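Side-chain contacts in 14-3-3 protein (Cryptosporidium parvum, PDB 3EFZ), which probably binds phosphoserine-containing partner proteins and so takes part in cell signalling: residues E115-E120 with A156-D161; D130-Y135 with F143-K148. All coordinates share one frame; numbering follows the deposited sequence.

How the contacts relate
Both contacts join the same two antiparallel helices of the all-helical 14-3-3 fold, 100-131 and 138-158, which follow one another in the chain as a helical hairpin. Contact 2 (130-135 with 143-148) lies near the turn, with only seven residues between its segments; contact 1 (115-120 with 156-161) joins the middle of helix 100-131 to the last turn of helix 138-158 and the residues after it, so contact 2 is nested inside the loop that contact 1 closes. Their centres are 21 Å apart, and their nearest atoms about 8 Å. Contact 1 borders the predicted phosphoserine site: the Ile-117 side chain is about 4 Å from that of Arg-79 and about 9 Å from that of Arg-153. Contact 2 lies away from it.

Contact 1 (E115-E120 with A156-D161); sequences ESILLE and AEILKD
Ile-117 and Leu-118 of helix 100-131 meet Ile-158 and Leu-159 at the end of helix 138-158, in an apolar contact between two antiparallel helices of the 14-3-3 fold. No hydrogen bond crosses here; the fit depends on how four branched side chains are turned. Ile-158 touches both residues of the other helix. Its CG1 is anti to the carbonyl carbon (chi1 -60°) and the chain runs on extended, which carries CD1 across to Ile-117. There the methyl end comes against the branch point rather than against one methyl alone: Ile-158 CD1 lies 3.6 Å from Ile-117 CB and 3.6 Å from Ile-117 CG2. The two side chains meet at a slant, with their CD1 methyls 3.9 Å apart.

Leu-118 lies alongside Ile-158, the two running past each other in opposite directions. The Leu-118 fork uses both methyls: CD1 approaches Ile-158 CG2 at 3.9 Å, while CD2 reaches Ile-158 CD1 at 4.0 Å. Beta-branched isoleucine suits this place: both its arms pack on Leu-118, and the longer one goes on to Ile-117.

Beyond this contact, Ile-117 also packs on Val-75 and Ile-78 of helix 63-81, an apolar role fitting its burial beside Arg-79, a residue predicted to contact phosphoserine. Glu-157, next to Ile-158, takes no part in the apolar contact; its carboxylate forms a salt bridge with Arg-79, so a second-shell acid probably helps to position that arginine.

Leu-159 follows where the helix gives way to a loop. Its CB bond runs across the line to the other helix, but the branched end comes nearer, and its side chain also rests on Cys-167 of helix 161-185. The final touch is made at its fork, where Leu-159 CG lies 4.0 Å from Leu-118 CD2.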
loop_
_atom_site.group_PDB
_atom_site.type_symbol
_atom_site.label_atom_id
_atom_site.label_comp_id
_atom_site.label_asym_id
_atom_site.label_seq_id
_atom_site.Cartn_x
_atom_site.Cartn_y
_atom_site.Cartn_z
ATOM N N GLU B 115 -8.912 5.995 -11.375
ATOM C CA GLU B 115 -9.704 4.889 -11.945
ATOM C C GLU B 115 -9.621 3.693 -10.975
ATOM O O GLU B 115 -10.630 3.130 -10.609
ATOM C CB GLU B 115 -9.245 4.507 -13.381
ATOM C CG GLU B 115 -9.829 5.414 -14.520
ATOM C CD GLU B 115 -9.137 5.315 -15.922
ATOM O OE1 GLU B 115 -9.639 5.982 -16.877
ATOM O OE2 GLU B 115 -8.111 4.593 -16.089
ATOM N N SER B 116 -8.410 3.364 -10.529
ATOM C CA SER B 116 -8.146 2.295 -9.560
ATOM C C SER B 116 -8.843 2.464 -8.204
ATOM O O SER B 116 -9.449 1.518 -7.709
ATOM C CB SER B 116 -6.631 2.124 -9.365
ATOM O OG SER B 116 -6.099 1.411 -10.463
ATOM N N ILE B 117 -8.768 3.652 -7.605
ATOM C CA ILE B 117 -9.508 3.903 -6.373
ATOM C C ILE B 117 -11.003 3.661 -6.620
ATOM O O ILE B 117 -11.632 2.994 -5.816
ATOM C CB ILE B 117 -9.321 5.337 -5.850
ATOM C CG1 ILE B 117 -7.874 5.581 -5.419
ATOM C CG2 ILE B 117 -10.360 5.668 -4.721
ATOM C CD1 ILE B 117 -7.540 7.102 -5.345
ATOM N N LEU B 118 -11.557 4.192 -7.725
ATOM C CA LEU B 118 -12.987 4.002 -8.053
ATOM C C LEU B 118 -13.401 2.541 -8.201
ATOM O O LEU B 118 -14.392 2.116 -7.624
ATOM C CB LEU B 118 -13.383 4.735 -9.332
ATOM C CG LEU B 118 -13.264 6.260 -9.334
ATOM C CD1 LEU B 118 -13.555 6.762 -10.725
ATOM C CD2 LEU B 118 -14.194 6.911 -8.294
ATOM N N LEU B 119 -12.645 1.796 -9.007
ATOM C CA LEU B 119 -12.967 0.416 -9.329
ATOM C C LEU B 119 -12.770 -0.501 -8.136
ATOM O O LEU B 119 -13.633 -1.338 -7.850
ATOM C CB LEU B 119 -12.143 -0.071 -10.525
ATOM C CG LEU B 119 -12.553 0.500 -11.885
ATOM C CD1 LEU B 119 -11.506 0.202 -12.958
ATOM C CD2 LEU B 119 -13.920 -0.028 -12.314
ATOM N N GLU B 120 -11.658 -0.329 -7.427
ATOM C CA GLU B 120 -11.306 -1.224 -6.329
ATOM C C GLU B 120 -12.058 -0.922 -5.051
ATOM O O GLU B 120 -12.296 -1.807 -4.237
ATOM C CB GLU B 120 -9.786 -1.262 -6.108
ATOM C CG GLU B 120 -9.055 -1.991 -7.237
ATOM C CD GLU B 120 -7.576 -1.617 -7.335
ATOM O OE1 GLU B 120 -7.018 -1.099 -6.340
ATOM O OE2 GLU B 120 -6.971 -1.850 -8.404
ATOM N N ALA B 156 -16.013 10.373 -3.917
ATOM C CA ALA B 156 -16.474 11.760 -3.904
ATOM C C ALA B 156 -15.359 12.780 -4.166
ATOM O O ALA B 156 -15.629 13.854 -4.684
ATOM C CB ALA B 156 -17.160 12.064 -2.564
ATOM N N GLU B 157 -14.123 12.456 -3.777
ATOM C CA GLU B 157 -12.952 13.306 -4.037
ATOM C C GLU B 157 -12.523 13.241 -5.504
ATOM O O GLU B 157 -11.802 14.128 -6.003
ATOM C CB GLU B 157 -11.767 12.887 -3.152
ATOM C CG GLU B 157 -12.005 12.951 -1.661
ATOM C CD GLU B 157 -10.815 12.405 -0.853
ATOM O OE1 GLU B 157 -10.059 11.565 -1.386
ATOM O OE2 GLU B 157 -10.635 12.811 0.312
ATOM N N ILE B 158 -12.932 12.161 -6.172
ATOM C CA ILE B 158 -12.571 11.894 -7.557
ATOM C C ILE B 158 -13.669 12.342 -8.522
ATOM O O ILE B 158 -13.389 12.979 -9.538
ATOM C CB ILE B 158 -12.285 10.379 -7.783
ATOM C CG1 ILE B 158 -11.120 9.920 -6.889
ATOM C CG2 ILE B 158 -12.035 10.081 -9.266
ATOM C CD1 ILE B 158 -10.796 8.455 -6.999
ATOM N N LEU B 159 -14.908 11.976 -8.204
ATOM C CA LEU B 159 -16.061 12.203 -9.076
ATOM C C LEU B 159 -16.513 13.667 -9.126
ATOM O O LEU B 159 -16.103 14.484 -8.298
ATOM C CB LEU B 159 -17.204 11.241 -8.710
ATOM C CG LEU B 159 -16.905 9.726 -8.904
ATOM C CD1 LEU B 159 -18.021 8.864 -8.317
ATOM C CD2 LEU B 159 -16.621 9.299 -10.350
ATOM N N LYS B 160 -17.335 13.999 -10.121
ATOM C CA LYS B 160 -17.747 15.375 -10.348
ATOM C C LYS B 160 -19.272 15.536 -10.273
ATOM O O LYS B 160 -20.019 14.571 -10.466
ATOM C CB LYS B 160 -17.244 15.868 -11.718
ATOM C CG LYS B 160 -15.729 15.813 -11.934
ATOM C CD LYS B 160 -15.017 16.929 -11.169
ATOM C CE LYS B 160 -13.512 16.708 -11.101
ATOM N NZ LYS B 160 -12.943 17.403 -9.911
ATOM N N ASP B 161 -19.712 16.768 -10.015
ATOM C CA ASP B 161 -21.119 17.172 -10.104
ATOM C C ASP B 161 -22.063 16.319 -9.277
ATOM O O ASP B 161 -21.954 16.269 -8.048
ATOM C CB ASP B 161 -21.581 17.231 -11.572
ATOM C CG ASP B 161 -20.627 18.014 -12.447
ATOM O OD1 ASP B 161 -20.419 19.208 -12.157
ATOM O OD2 ASP B 161 -20.083 17.436 -13.415
#

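Contact 2 (D130-Y135 with F143-K148); sequences DNLLMY and FCIKLK
Leu-132 meets Cys-144 and Ile-145 near the turn of the helical hairpin formed by helices 100-131 and 138-158 of the 14-3-3 fold. Leu-132 turns CG away from its own backbone N (chi1 -168°), and its two methyls go to different neighbours: CD1 packs against Cys-144 CB at 3.8 Å, and CD2 approaches Ile-145 CD1 more loosely at 4.3 Å. A forked leucine thus spans two successive residues of helix 138-158, and Ile-145 in turn lies against Phe-174 of helix 161-185.

After Leu-132 the chain turns, with the Met-134 and Tyr-135 amides hydrogen-bonded to the Asn-131 and Leu-132 carbonyls. The buried Tyr-135 has its CB directed toward helix 138-158. Its hydroxyl is hydrogen-bonded to Leu-52 O, which satisfies the polar end and restrains the ring, while Leu-132 O lies at the ring edge, in its plane. A flat, polarisable ring suits the small sulfur side chain facing it. Cys-144 SG sits over one face in a sulfur-aromatic contact, 4.3 Å from the ring centroid and 27° off the normal. The offset favours one side of the ring, where Cys-144 SG lies 3.9 Å from Tyr-135 CE1.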
loop_
_atom_site.group_PDB
_atom_site.type_symbol
_atom_site.label_atom_id
_atom_site.label_comp_id
_atom_site.label_asym_id
_atom_site.label_seq_id
_atom_site.Cartn_x
_atom_site.Cartn_y
_atom_site.Cartn_z
ATOM N N ASP B 130 -21.593 -8.543 1.016
ATOM C CA ASP B 130 -21.870 -9.984 0.938
ATOM C C ASP B 130 -21.553 -10.729 2.238
ATOM O O ASP B 130 -22.043 -11.837 2.456
ATOM C CB ASP B 130 -21.104 -10.632 -0.228
ATOM C CG ASP B 130 -21.630 -10.208 -1.594
ATOM O OD1 ASP B 130 -22.831 -9.881 -1.714
ATOM O OD2 ASP B 130 -20.834 -10.211 -2.559
ATOM N N ASN B 131 -20.737 -10.117 3.095
ATOM C CA ASN B 131 -20.245 -10.753 4.319
ATOM C C ASN B 131 -20.614 -10.045 5.614
ATOM O O ASN B 131 -20.315 -10.545 6.709
ATOM C CB ASN B 131 -18.720 -10.901 4.249
ATOM C CG ASN B 131 -18.283 -11.924 3.220
ATOM O OD1 ASN B 131 -18.316 -13.127 3.488
ATOM N ND2 ASN B 131 -17.865 -11.457 2.038
ATOM N N LEU B 132 -21.254 -8.892 5.491
ATOM C CA LEU B 132 -21.617 -8.076 6.634
ATOM C C LEU B 132 -22.281 -8.893 7.746
ATOM O O LEU B 132 -21.901 -8.798 8.914
ATOM C CB LEU B 132 -22.534 -6.926 6.191
ATOM C CG LEU B 132 -22.762 -5.836 7.229
ATOM C CD1 LEU B 132 -21.417 -5.248 7.602
ATOM C CD2 LEU B 132 -23.707 -4.772 6.682
ATOM N N LEU B 133 -23.250 -9.713 7.366
ATOM C CA LEU B 133 -24.051 -10.461 8.337
ATOM C C LEU B 133 -23.272 -11.558 9.070
ATOM O O LEU B 133 -23.661 -11.986 10.157
ATOM C CB LEU B 133 -25.300 -11.031 7.656
ATOM C CG LEU B 133 -26.622 -10.264 7.792
ATOM C CD1 LEU B 133 -26.459 -8.751 7.800
ATOM C CD2 LEU B 133 -27.647 -10.717 6.752
ATOM N N MET B 134 -22.174 -12.001 8.477
ATOM C CA MET B 134 -21.336 -13.041 9.072
ATOM C C MET B 134 -20.436 -12.470 10.181
ATOM O O MET B 134 -19.664 -13.203 10.791
ATOM C CB MET B 134 -20.521 -13.771 7.995
ATOM N N TYR B 135 -20.543 -11.163 10.425
ATOM C CA TYR B 135 -19.987 -10.548 11.627
ATOM C C TYR B 135 -21.092 -10.440 12.681
ATOM O O TYR B 135 -21.950 -9.575 12.580
ATOM C CB TYR B 135 -19.446 -9.149 11.323
ATOM C CG TYR B 135 -18.272 -9.134 10.380
ATOM C CD1 TYR B 135 -18.445 -8.881 9.010
ATOM C CD2 TYR B 135 -16.987 -9.358 10.850
ATOM C CE1 TYR B 135 -17.361 -8.870 8.136
ATOM C CE2 TYR B 135 -15.891 -9.346 9.992
ATOM C CZ TYR B 135 -16.085 -9.092 8.641
ATOM O OH TYR B 135 -15.004 -9.083 7.800
ATOM N N PHE B 143 -17.873 -1.119 12.133
ATOM C CA PHE B 143 -16.557 -0.950 11.540
ATOM C C PHE B 143 -16.601 -1.012 10.000
ATOM O O PHE B 143 -16.045 -0.148 9.331
ATOM C CB PHE B 143 -15.576 -1.984 12.118
ATOM C CG PHE B 143 -14.195 -1.928 11.506
ATOM C CD1 PHE B 143 -13.166 -1.256 12.147
ATOM C CD2 PHE B 143 -13.928 -2.545 10.284
ATOM C CE1 PHE B 143 -11.868 -1.210 11.586
ATOM C CE2 PHE B 143 -12.646 -2.494 9.721
ATOM C CZ PHE B 143 -11.623 -1.826 10.376
ATOM N N CYS B 144 -17.238 -2.051 9.452
ATOM C CA CYS B 144 -17.391 -2.209 8.002
ATOM C C CYS B 144 -18.203 -1.084 7.324
ATOM O O CYS B 144 -17.895 -0.673 6.204
ATOM C CB CYS B 144 -18.030 -3.560 7.690
ATOM S SG CYS B 144 -17.073 -4.978 8.220
ATOM N N ILE B 145 -19.233 -0.588 8.008
ATOM C CA ILE B 145 -20.101 0.458 7.467
ATOM C C ILE B 145 -19.383 1.828 7.464
ATOM O O ILE B 145 -19.511 2.603 6.503
ATOM C CB ILE B 145 -21.460 0.466 8.219
ATOM C CG1 ILE B 145 -22.210 -0.847 7.941
ATOM C CG2 ILE B 145 -22.330 1.702 7.861
ATOM C CD1 ILE B 145 -23.349 -1.148 8.930
ATOM N N LYS B 146 -18.614 2.117 8.516
ATOM C CA LYS B 146 -17.749 3.296 8.512
ATOM C C LYS B 146 -16.763 3.244 7.326
ATOM O O LYS B 146 -16.547 4.251 6.635
ATOM C CB LYS B 146 -16.966 3.437 9.827
ATOM C CG LYS B 146 -15.749 4.316 9.648
ATOM C CD LYS B 146 -14.782 4.313 10.789
ATOM C CE LYS B 146 -13.551 5.114 10.407
ATOM N NZ LYS B 146 -12.588 4.333 9.608
ATOM N N LEU B 147 -16.183 2.060 7.119
ATOM C CA LEU B 147 -15.257 1.777 6.041
ATOM C C LEU B 147 -15.869 2.058 4.664
ATOM O O LEU B 147 -15.222 2.659 3.804
ATOM C CB LEU B 147 -14.838 0.313 6.149
ATOM C CG LEU B 147 -13.591 -0.174 5.448
ATOM C CD1 LEU B 147 -12.951 -1.338 6.223
ATOM C CD2 LEU B 147 -13.943 -0.566 3.995
ATOM N N LYS B 148 -17.114 1.629 4.460
ATOM C CA LYS B 148 -17.861 1.989 3.246
ATOM C C LYS B 148 -18.061 3.502 3.144
ATOM O O LYS B 148 -18.033 4.055 2.047
ATOM C CB LYS B 148 -19.211 1.278 3.186
ATOM C CG LYS B 148 -19.138 -0.247 3.053
ATOM C CD LYS B 148 -20.448 -0.817 2.567
ATOM C CE LYS B 148 -21.567 -0.735 3.633
ATOM N NZ LYS B 148 -22.899 -1.124 3.080
#